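PDB 2W87: esterase D from Cellvibrio japonicus, which probably cleaves feruloyl esters in plant cell-wall polysaccharides, and through the family 35 carbohydrate-binding module present here binds glucuronic acid. Local coordinates for residues 1-6 and 124-129; 81-85 and 97-102. Residues are numbered along the deposited sequence.

Both contacts belong to one beta-sandwich module and reach its four-stranded antiparallel sheet, whose order is 2-5, 122-129, 51-60, 95-103. Interaction 1 pairs the first two of these strands at one edge. Interaction 2 lies at the other edge, where strand 95-103 faces strand 80-83 of the second sheet; strand 51-60 runs between. Their centres are about 14 Å apart and their nearest atoms about 7 Å, without meeting. Both segments of interaction 2 fall between those of interaction 1 in the sequence, and interaction 1 sets the first strand of the chain beside one of its last, 122-129. The glucuronic acid touches neither: it lies about 12 Å from the Asp124 side chain and about 11 Å from that of Leu85.

Interaction 1 (1-6 and 124-129); sequences ALLLQE and DSLSVV. With CA (calcium ion), chain D.
A calcium ion joins the two strands at one end of their pairing, held by oxygens that suit this hard cation. Gln5 OE1 lies 2.2 Å from the calcium ion, bidentate Glu6 (chi1 p) OE1 and OE2 each 2.5 Å, and Asp124 O and OD1 each 2.4 Å; Thr26 and Gly29 complete the site. Asp124, bent at phi/psi -80/-46 beside the ion, also forms a salt bridge from OD2 to Arg58. Strands 2-5 and 124-129 run antiparallel, at 159° and 4.7 Å between axes, extended over 2-5 and 125-129. Leu2 with Val128 and Leu4 with Leu126 are hydrogen-bonded pairs: Leu2 N to Val128 O 2.9 Å, Val128 N to Leu2 O 2.8 Å, Leu4 N to Leu126 O 2.8 Å, Leu126 N to Leu4 O 3.1 Å. Leu3 with Ser127 is a non-hydrogen-bonded pair. Strand 2-5 is the N-terminal edge strand of the beta-sandwich's four-stranded sheet. Apolar Leu4 (m,t), Leu126 (t,p) and Val128 suit the face turned to the opposing sheet: Leu4 meets Trp43 and Ile45, Leu126 meets Trp43, and Val128 meets Ile45. On the other face, Leu3 CD1 lies 3.8 Å from Ser125 CB.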
# COMPACT_ATOMS: atom_id res chain seq x y z
N ALA A 1 -8.85 -13.16 4.28
CA ALA A 1 -8.08 -11.90 4.01
C ALA A 1 -6.75 -12.22 3.34
O ALA A 1 -5.97 -13.06 3.82
CB ALA A 1 -7.82 -11.13 5.29
N LEU A 2 -6.49 -11.52 2.25
CA LEU A 2 -5.24 -11.63 1.55
C LEU A 2 -4.27 -10.62 2.18
O LEU A 2 -4.55 -9.43 2.19
CB LEU A 2 -5.47 -11.29 0.10
CG LEU A 2 -4.30 -11.40 -0.85
CD1 LEU A 2 -3.80 -12.84 -0.91
CD2 LEU A 2 -4.74 -10.92 -2.21
N LEU A 3 -3.15 -11.11 2.71
CA LEU A 3 -2.17 -10.24 3.35
C LEU A 3 -0.91 -10.22 2.49
O LEU A 3 -0.19 -11.22 2.38
CB LEU A 3 -1.86 -10.71 4.77
CG LEU A 3 -0.81 -9.91 5.55
CD1 LEU A 3 -1.18 -8.43 5.62
CD2 LEU A 3 -0.61 -10.50 6.95
N LEU A 4 -0.65 -9.07 1.89
CA LEU A 4 0.45 -8.92 0.94
C LEU A 4 1.62 -8.24 1.62
O LEU A 4 1.53 -7.11 2.12
CB LEU A 4 0.01 -8.13 -0.31
CG LEU A 4 -1.20 -8.71 -1.03
CD1 LEU A 4 -1.65 -7.78 -2.13
CD2 LEU A 4 -0.86 -10.11 -1.58
N GLN A 5 2.71 -8.99 1.64
CA GLN A 5 4.00 -8.56 2.16
C GLN A 5 5.00 -8.37 1.01
O GLN A 5 4.91 -9.03 -0.02
CB GLN A 5 4.58 -9.61 3.12
CG GLN A 5 3.73 -9.90 4.35
CD GLN A 5 3.81 -8.84 5.42
OE1 GLN A 5 4.51 -7.85 5.26
NE2 GLN A 5 3.11 -9.06 6.54
N GLU A 6 5.97 -7.48 1.21
CA GLU A 6 7.18 -7.46 0.42
C GLU A 6 7.74 -8.87 0.26
O GLU A 6 7.60 -9.71 1.16
CB GLU A 6 8.23 -6.57 1.09
CG GLU A 6 8.71 -7.06 2.47
CD GLU A 6 7.67 -6.91 3.61
OE1 GLU A 6 6.82 -6.00 3.50
OE2 GLU A 6 7.70 -7.68 4.62
N ASP A 124 4.23 -1.35 5.71
CA ASP A 124 4.51 -2.72 6.14
C ASP A 124 3.83 -3.77 5.30
O ASP A 124 4.43 -4.78 4.93
CB ASP A 124 4.07 -2.90 7.59
CG ASP A 124 4.31 -4.29 8.12
OD1 ASP A 124 5.28 -4.95 7.69
OD2 ASP A 124 3.55 -4.71 9.01
N SER A 125 2.55 -3.53 5.04
CA SER A 125 1.72 -4.51 4.37
C SER A 125 0.43 -3.91 3.84
O SER A 125 -0.02 -2.86 4.30
CB SER A 125 1.37 -5.59 5.35
OG SER A 125 0.62 -5.09 6.45
N LEU A 126 -0.20 -4.66 2.93
CA LEU A 126 -1.53 -4.37 2.44
C LEU A 126 -2.39 -5.61 2.70
O LEU A 126 -2.03 -6.70 2.28
CB LEU A 126 -1.52 -4.07 0.94
CG LEU A 126 -2.90 -3.86 0.29
CD1 LEU A 126 -3.54 -2.57 0.80
CD2 LEU A 126 -2.82 -3.89 -1.23
N SER A 127 -3.50 -5.43 3.40
CA SER A 127 -4.46 -6.51 3.65
C SER A 127 -5.71 -6.21 2.83
O SER A 127 -6.13 -5.07 2.76
CB SER A 127 -4.80 -6.54 5.13
OG SER A 127 -5.96 -7.29 5.34
N VAL A 128 -6.29 -7.23 2.21
CA VAL A 128 -7.41 -7.08 1.31
C VAL A 128 -8.52 -8.04 1.73
O VAL A 128 -8.27 -9.25 1.85
CB VAL A 128 -7.01 -7.41 -0.12
CG1 VAL A 128 -8.15 -7.12 -1.08
CG2 VAL A 128 -5.76 -6.63 -0.51
N VAL A 129 -9.71 -7.51 1.98
CA VAL A 129 -10.84 -8.37 2.35
C VAL A 129 -12.06 -8.10 1.48
O VAL A 129 -12.43 -6.95 1.24
CB VAL A 129 -11.28 -8.18 3.82
CG1 VAL A 129 -12.28 -9.28 4.16
CG2 VAL A 129 -10.09 -8.23 4.74
CA CA D . 6.02 -6.27 5.83

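Interaction 2 (81-85 and 97-102); sequences YTVSL and ATIDVD
Tyr81, Ile99 and Ala97 make most of this contact, between extended strands 81-83 and 97-102, antiparallel at 168°; Ser84 and Leu85 lie in the loop after strand 80-83. The axes come no closer than 8.1 Å, so side chains rather than backbone hydrogen bonds span the gap, with Tyr81 nearest Val101, Val83 nearest Ile99 and Leu85 nearest Ala97. Tyr81 (chi1 m, chi2 -94°) is long enough to reach across: Val101 CG1 sits 3.8 Å from its ring centroid in a CH-pi contact over the face, and its OH accepts a hydrogen bond from Asp102 N at 3.0 Å. Two waters link Tyr81 OH to Asp102 O and OD2. Branched Ile99 (t,t) brings CD1 to 3.6 Å from Tyr81 CB and 3.2 Å from Thr82 O. Small Ala97 suits the closer approach there, with CB 4.0 Å from Val83 CG1 and 3.8 Å from Leu85 CD2. Strand 80-83 pairs with 69-73 and 95-103 with 51-60, so the side chains close one edge between the two sheets of a beta-sandwich.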
# COMPACT_ATOMS: atom_id res chain seq x y z
N TYR A 81 -8.26 7.06 -5.60
CA TYR A 81 -8.66 7.20 -4.22
C TYR A 81 -7.61 7.97 -3.46
O TYR A 81 -6.46 8.07 -3.91
CB TYR A 81 -8.80 5.83 -3.57
CG TYR A 81 -9.87 4.94 -4.17
CD1 TYR A 81 -11.14 4.91 -3.62
CD2 TYR A 81 -9.60 4.11 -5.25
CE1 TYR A 81 -12.12 4.10 -4.15
CE2 TYR A 81 -10.58 3.33 -5.80
CZ TYR A 81 -11.83 3.32 -5.22
OH TYR A 81 -12.82 2.52 -5.76
N THR A 82 -7.99 8.47 -2.29
CA THR A 82 -7.07 9.20 -1.44
C THR A 82 -6.89 8.42 -0.15
O THR A 82 -7.88 7.92 0.37
CB THR A 82 -7.61 10.61 -1.16
OG1 THR A 82 -8.90 10.52 -0.52
CG2 THR A 82 -7.75 11.40 -2.46
N VAL A 83 -5.65 8.30 0.35
CA VAL A 83 -5.38 7.58 1.59
C VAL A 83 -4.68 8.54 2.54
O VAL A 83 -3.65 9.09 2.21
CB VAL A 83 -4.48 6.34 1.36
CG1 VAL A 83 -4.24 5.59 2.65
CG2 VAL A 83 -5.11 5.39 0.34
N SER A 84 -5.29 8.77 3.69
CA SER A 84 -4.73 9.69 4.69
C SER A 84 -3.74 8.93 5.54
O SER A 84 -4.08 7.89 6.11
CB SER A 84 -5.83 10.22 5.59
OG SER A 84 -6.80 10.92 4.83
N LEU A 85 -2.54 9.49 5.69
CA LEU A 85 -1.43 8.84 6.37
C LEU A 85 -0.75 9.82 7.34
O LEU A 85 0.35 10.32 7.10
CB LEU A 85 -0.47 8.29 5.33
CG LEU A 85 -1.04 7.19 4.41
CD1 LEU A 85 -0.08 6.88 3.22
CD2 LEU A 85 -1.34 5.92 5.17
N ALA A 97 -4.30 2.44 7.98
CA ALA A 97 -5.27 3.27 7.30
C ALA A 97 -6.15 2.31 6.52
O ALA A 97 -5.68 1.32 5.99
CB ALA A 97 -4.60 4.27 6.36
N THR A 98 -7.44 2.60 6.44
CA THR A 98 -8.34 1.70 5.71
C THR A 98 -9.15 2.49 4.72
O THR A 98 -9.62 3.59 5.02
CB THR A 98 -9.27 0.91 6.65
OG1 THR A 98 -10.02 -0.04 5.88
CG2 THR A 98 -10.22 1.86 7.38
N ILE A 99 -9.31 1.91 3.53
CA ILE A 99 -10.12 2.49 2.48
C ILE A 99 -10.91 1.37 1.79
O ILE A 99 -10.39 0.26 1.60
CB ILE A 99 -9.25 3.27 1.48
CG1 ILE A 99 -10.11 3.98 0.44
CG2 ILE A 99 -8.23 2.37 0.82
CD1 ILE A 99 -9.50 5.22 -0.06
N ASP A 100 -12.17 1.64 1.49
CA ASP A 100 -12.94 0.73 0.67
C ASP A 100 -12.76 1.10 -0.80
O ASP A 100 -12.76 2.26 -1.18
CB ASP A 100 -14.42 0.75 1.05
CG ASP A 100 -14.72 -0.06 2.31
OD1 ASP A 100 -13.81 -0.64 2.93
OD2 ASP A 100 -15.90 -0.14 2.69
N VAL A 101 -12.59 0.09 -1.64
CA VAL A 101 -12.33 0.33 -3.05
C VAL A 101 -13.10 -0.70 -3.84
O VAL A 101 -13.39 -1.77 -3.33
CB VAL A 101 -10.84 0.17 -3.43
CG1 VAL A 101 -9.96 1.08 -2.60
CG2 VAL A 101 -10.39 -1.29 -3.31
N ASP A 102 -13.39 -0.36 -5.09
CA ASP A 102 -14.09 -1.29 -5.97
C ASP A 102 -13.06 -1.90 -6.88
O ASP A 102 -12.48 -1.21 -7.73
CB ASP A 102 -15.17 -0.57 -6.75
CG ASP A 102 -16.48 -0.51 -5.98
OD1 ASP A 102 -17.13 -1.58 -5.83
OD2 ASP A 102 -16.87 0.58 -5.51
O HOH W 1 -12.30 1.33 -8.31
O HOH W 2 -15.38 3.13 -4.93